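Local coordinates for putative oxidoreductase (Bacteroides fragilis NCTC 9343, PDB 3FHL) that probably catalyses an NAD(P)-dependent oxidation or reduction, as a Gfo/Idh/MocA-family protein with a nucleotide-binding Rossmann domain, at the interface of chains A and B. Sequence-based numbering; all coordinates share one arbitrary frame. Chains: chain A/B, Putative oxidoreductase.

Contact 1: the interface of chains A and B. Residues chain A 217, 219, 228, 350; chain B 198, 200-201, 348.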
# COMPACT_ATOMS: atom_id res chain seq x y z
N HIS A 217 -4.08 8.99 1.54
CA HIS A 217 -5.30 8.21 1.62
C HIS A 217 -6.50 9.14 1.51
O HIS A 217 -6.60 10.11 2.25
CB HIS A 217 -5.36 7.38 2.92
CG HIS A 217 -4.28 6.34 3.01
ND1 HIS A 217 -4.26 5.23 2.20
CD2 HIS A 217 -3.18 6.26 3.79
CE1 HIS A 217 -3.19 4.50 2.49
NE2 HIS A 217 -2.52 5.11 3.45
N LEU A 219 -10.13 9.28 2.26
CA LEU A 219 -10.98 8.52 3.17
C LEU A 219 -12.46 8.75 2.85
O LEU A 219 -12.95 9.89 2.88
CB LEU A 219 -10.64 8.86 4.64
CG LEU A 219 -9.14 8.88 5.03
CD1 LEU A 219 -8.88 9.55 6.40
CD2 LEU A 219 -8.57 7.46 5.00
N LYS A 228 -11.02 1.41 -0.24
CA LYS A 228 -9.75 1.93 0.27
C LYS A 228 -8.92 2.46 -0.86
O LYS A 228 -8.67 1.75 -1.84
CB LYS A 228 -8.99 0.85 1.04
CG LYS A 228 -9.83 0.17 2.13
CD LYS A 228 -10.22 1.17 3.24
CE LYS A 228 -11.01 0.50 4.34
NZ LYS A 228 -11.53 1.50 5.33
N ILE A 350 -5.28 14.17 10.37
CA ILE A 350 -6.24 13.89 9.30
C ILE A 350 -7.00 15.21 9.02
O ILE A 350 -7.46 15.87 9.95
CB ILE A 350 -7.19 12.73 9.70
CG1 ILE A 350 -6.39 11.40 9.76
CG2 ILE A 350 -8.38 12.64 8.75
CD1 ILE A 350 -7.20 10.18 10.16
N PHE B 198 -1.06 6.18 12.21
CA PHE B 198 -2.28 6.27 11.44
C PHE B 198 -2.70 4.85 11.07
O PHE B 198 -1.86 4.02 10.71
CB PHE B 198 -2.10 7.13 10.18
CG PHE B 198 -3.19 6.92 9.14
CD1 PHE B 198 -4.36 7.68 9.18
CD2 PHE B 198 -3.07 5.93 8.16
CE1 PHE B 198 -5.37 7.47 8.24
CE2 PHE B 198 -4.08 5.72 7.23
CZ PHE B 198 -5.24 6.50 7.27
N ASP B 200 -6.14 2.64 9.00
CA ASP B 200 -7.47 2.54 8.43
C ASP B 200 -7.78 1.07 8.33
O ASP B 200 -7.02 0.30 7.72
CB ASP B 200 -7.52 3.23 7.06
CG ASP B 200 -8.94 3.31 6.48
OD1 ASP B 200 -9.92 3.04 7.19
OD2 ASP B 200 -9.07 3.67 5.29
N LEU B 201 -8.88 0.67 8.95
CA LEU B 201 -9.30 -0.72 8.95
C LEU B 201 -10.57 -0.86 8.16
O LEU B 201 -11.29 0.12 7.94
CB LEU B 201 -9.54 -1.25 10.38
CG LEU B 201 -8.63 -1.04 11.59
CD1 LEU B 201 -8.87 -2.18 12.54
CD2 LEU B 201 -7.14 -0.89 11.31
N ASN B 348 -11.04 8.52 13.77
CA ASN B 348 -10.67 9.25 12.55
C ASN B 348 -9.58 10.29 12.83
O ASN B 348 -9.68 11.45 12.41
CB ASN B 348 -11.93 9.87 11.87
CG ASN B 348 -11.61 10.63 10.58
OD1 ASN B 348 -12.11 11.74 10.36
ND2 ASN B 348 -10.77 10.06 9.74

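Contact 2: the interface of chains A and B. Residues chain A 213, 215, 232, 237, 241; chain B 148, 150, 230, 247.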
# COMPACT_ATOMS: atom_id res chain seq x y z
N TYR A 213 8.45 12.40 -2.23
CA TYR A 213 7.69 11.22 -1.81
C TYR A 213 6.34 11.68 -1.29
O TYR A 213 6.26 12.64 -0.55
CB TYR A 213 8.43 10.47 -0.68
CG TYR A 213 7.64 9.30 -0.11
CD1 TYR A 213 7.77 8.02 -0.64
CD2 TYR A 213 6.76 9.48 0.96
CE1 TYR A 213 7.02 6.95 -0.14
CE2 TYR A 213 6.01 8.42 1.47
CZ TYR A 213 6.16 7.15 0.92
OH TYR A 213 5.41 6.11 1.44
N ILE A 215 2.50 9.66 0.23
CA ILE A 215 1.44 8.68 0.27
C ILE A 215 0.19 9.41 0.75
O ILE A 215 0.23 10.18 1.70
CB ILE A 215 1.80 7.43 1.15
CG1 ILE A 215 0.66 6.42 1.14
CG2 ILE A 215 2.17 7.83 2.60
CD1 ILE A 215 1.08 4.98 1.44
N LYS A 232 0.24 7.23 -4.33
CA LYS A 232 1.67 7.30 -3.99
C LYS A 232 2.51 7.76 -5.16
O LYS A 232 2.18 7.51 -6.30
CB LYS A 232 2.22 5.92 -3.61
CG LYS A 232 1.95 5.46 -2.21
CD LYS A 232 2.62 4.09 -1.94
CE LYS A 232 4.09 4.22 -1.60
NZ LYS A 232 4.66 2.94 -1.05
N MET A 237 12.23 4.59 -6.10
CA MET A 237 11.67 3.26 -6.27
C MET A 237 12.39 2.59 -7.44
O MET A 237 11.86 2.53 -8.55
CB MET A 237 10.16 3.29 -6.54
CG MET A 237 9.29 3.75 -5.37
SD MET A 237 7.49 3.63 -5.67
CE MET A 237 6.89 4.03 -4.04
N GLU A 241 6.68 0.05 -7.91
CA GLU A 241 5.39 -0.44 -7.44
C GLU A 241 4.35 -0.30 -8.58
O GLU A 241 4.61 0.41 -9.55
CB GLU A 241 4.98 0.31 -6.16
CG GLU A 241 5.77 -0.21 -4.98
CD GLU A 241 5.72 0.66 -3.76
OE1 GLU A 241 4.74 1.42 -3.55
OE2 GLU A 241 6.67 0.57 -2.98
N GLU B 148 12.25 3.51 2.69
CA GLU B 148 10.88 3.02 2.79
C GLU B 148 10.82 1.52 3.06
O GLU B 148 11.60 0.76 2.50
CB GLU B 148 10.09 3.35 1.51
CG GLU B 148 8.63 2.86 1.55
CD GLU B 148 7.72 3.49 0.49
OE1 GLU B 148 8.21 3.77 -0.63
OE2 GLU B 148 6.52 3.67 0.80
N GLU B 150 7.87 -1.52 3.44
CA GLU B 150 6.49 -1.97 3.31
C GLU B 150 6.42 -3.44 3.63
O GLU B 150 7.20 -4.23 3.09
CB GLU B 150 5.97 -1.75 1.90
CG GLU B 150 5.93 -0.27 1.50
CD GLU B 150 5.88 -0.07 0.00
OE1 GLU B 150 5.04 -0.69 -0.68
OE2 GLU B 150 6.69 0.73 -0.49
N THR B 230 4.90 1.22 6.02
CA THR B 230 3.53 0.79 5.76
C THR B 230 3.38 -0.68 6.14
O THR B 230 4.11 -1.53 5.63
CB THR B 230 3.12 0.93 4.27
OG1 THR B 230 3.43 2.24 3.81
CG2 THR B 230 1.64 0.71 4.10
N HIS B 247 12.84 0.13 -0.12
CA HIS B 247 13.43 1.03 -1.10
C HIS B 247 14.51 1.82 -0.40
O HIS B 247 14.30 2.30 0.70
CB HIS B 247 12.36 1.98 -1.70
CG HIS B 247 11.29 1.27 -2.48
ND1 HIS B 247 11.56 0.57 -3.64
CD2 HIS B 247 9.97 1.13 -2.26
CE1 HIS B 247 10.44 0.02 -4.08
NE2 HIS B 247 9.46 0.35 -3.27
O HOH W 1 2.94 1.87 0.88

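Contact 1: the interface of chains A and B
B:Phe198 meets three side chains of chain A around its ring, and this is the apolar, closely filled part of the contact. B:Phe198 CE2 lies 3.6 Å from CD2 of the A:His217 imidazole, while B:Phe198 CZ comes within 4.1 Å of A:Leu219 CD2, the two side chains running antiparallel to one another. Next along the ring, A:Ile350 CD1 lies in the plane of the ring, 3.8 Å from B:Phe198 CE1. The ring is brought between these groups by a chi1 of 163°, which sets CG opposite the backbone N. A:Ile350 also leans on B:Asn348, A:Ile350 CG2 lying 3.6 Å from the amide nitrogen B:Asn348 ND2.

Where several groups fill in around the ring, the polar part is carried by one long side chain. A:Lys228 bends at chi2 (-65°) and is straight beyond, which carries its ammonium to the carboxylate of B:Asp200, approaching from the opposite direction. A:Lys228 NZ lies 2.9 Å from B:Asp200 OD1 in a salt bridge, but stands 42° out of the carboxylate plane. Its stem packs there too, A:Lys228 CD being 3.4 Å from B:Asp200 OD2. A:Lys228 NZ also donates to the backbone carbonyl B:Leu201 O at 3.0 Å, again from above the carbonyl plane.

In the fold, A:His217 and A:Leu219 belong to strand 213-219 and A:Lys228 to strand 228-234; they face strand 196-202 of chain B, with A:Ile350 and B:Asn348 contributed by loops near the C-terminus.

Contact 2: the interface of chains A and B
Strands 213-219 and 228-234 of chain A, with the loop residues A:Met237 and A:Glu241, meet strands 146-154, 228-234 and 244-248 of chain B. All lie in the C-terminal alpha/beta domain of the Gfo/Idh/MocA family. Mainly strands face strands, and side chains make the contact.

A:Lys232 is the hub. Its chain bends at chi3 (82°), and A:Lys232 NZ forms a salt bridge with B:Glu148 OE2 at 2.7 Å, meeting the carboxylate from above its plane. The phenol A:Tyr213 OH donates to the same B:Glu148 OE2 at 2.8 Å from the opposite face, so that oxygen is held between two donors. Ring and carboxylate planes stand 78° apart, and the carboxylate carbon B:Glu148 CD comes within 3.6 Å of A:Tyr213 CE1. A second salt bridge joins A:Lys232 NZ to B:Glu150 OE2 at 3.1 Å. Within chain A, A:Lys232 NZ also bonds to A:Glu241 OE1 at 2.9 Å, through the syn lone pair, which ties down the carboxylate of A:Glu241, itself in contact with chain B. Water 1 links A:Lys232 NZ to the hydroxyl OG1 of B:Thr230.

The other oxygen of that carboxylate, A:Glu241 OE2, accepts a hydrogen bond from B:His247 NE2 at 2.8 Å. It lies near the imidazole plane, whereas NE2 approaches on the anti side of the carboxylate. A:Met237 CG lies over the centre of one face of the B:His247 imidazole, 4.0 Å above its plane. A:Glu241 OE2 also lies 2.5 Å from B:Glu150 OE2, the two carboxylates turned 80° to each other. At this distance two ionised carboxylates would repel; a shared proton could account for it, though protonation is not seen and the A:Lys232 ammonium may offset part of the charge.

The C-alpha centres of contact 1 and contact 2 are about 17 Å apart. Chain A supplies both chiefly from strands 213-219 and 228-234: A:His217, A:Leu219 and A:Lys228 serve contact 1, A:Tyr213, A:Ile215 and A:Lys232 contact 2, with loop residues A:Ile350 in contact 1 and A:Met237 and A:Glu241 in contact 2. Chain B gives strand 196-202 and B:Asn348 to contact 1, and strands 146-154, 228-234 and 244-248 to contact 2. Strand 228-234 thus contributes from both chains, fitting the two-fold symmetry. This surface would suit a dimer, though the deposited assembly alone does not establish one in solution.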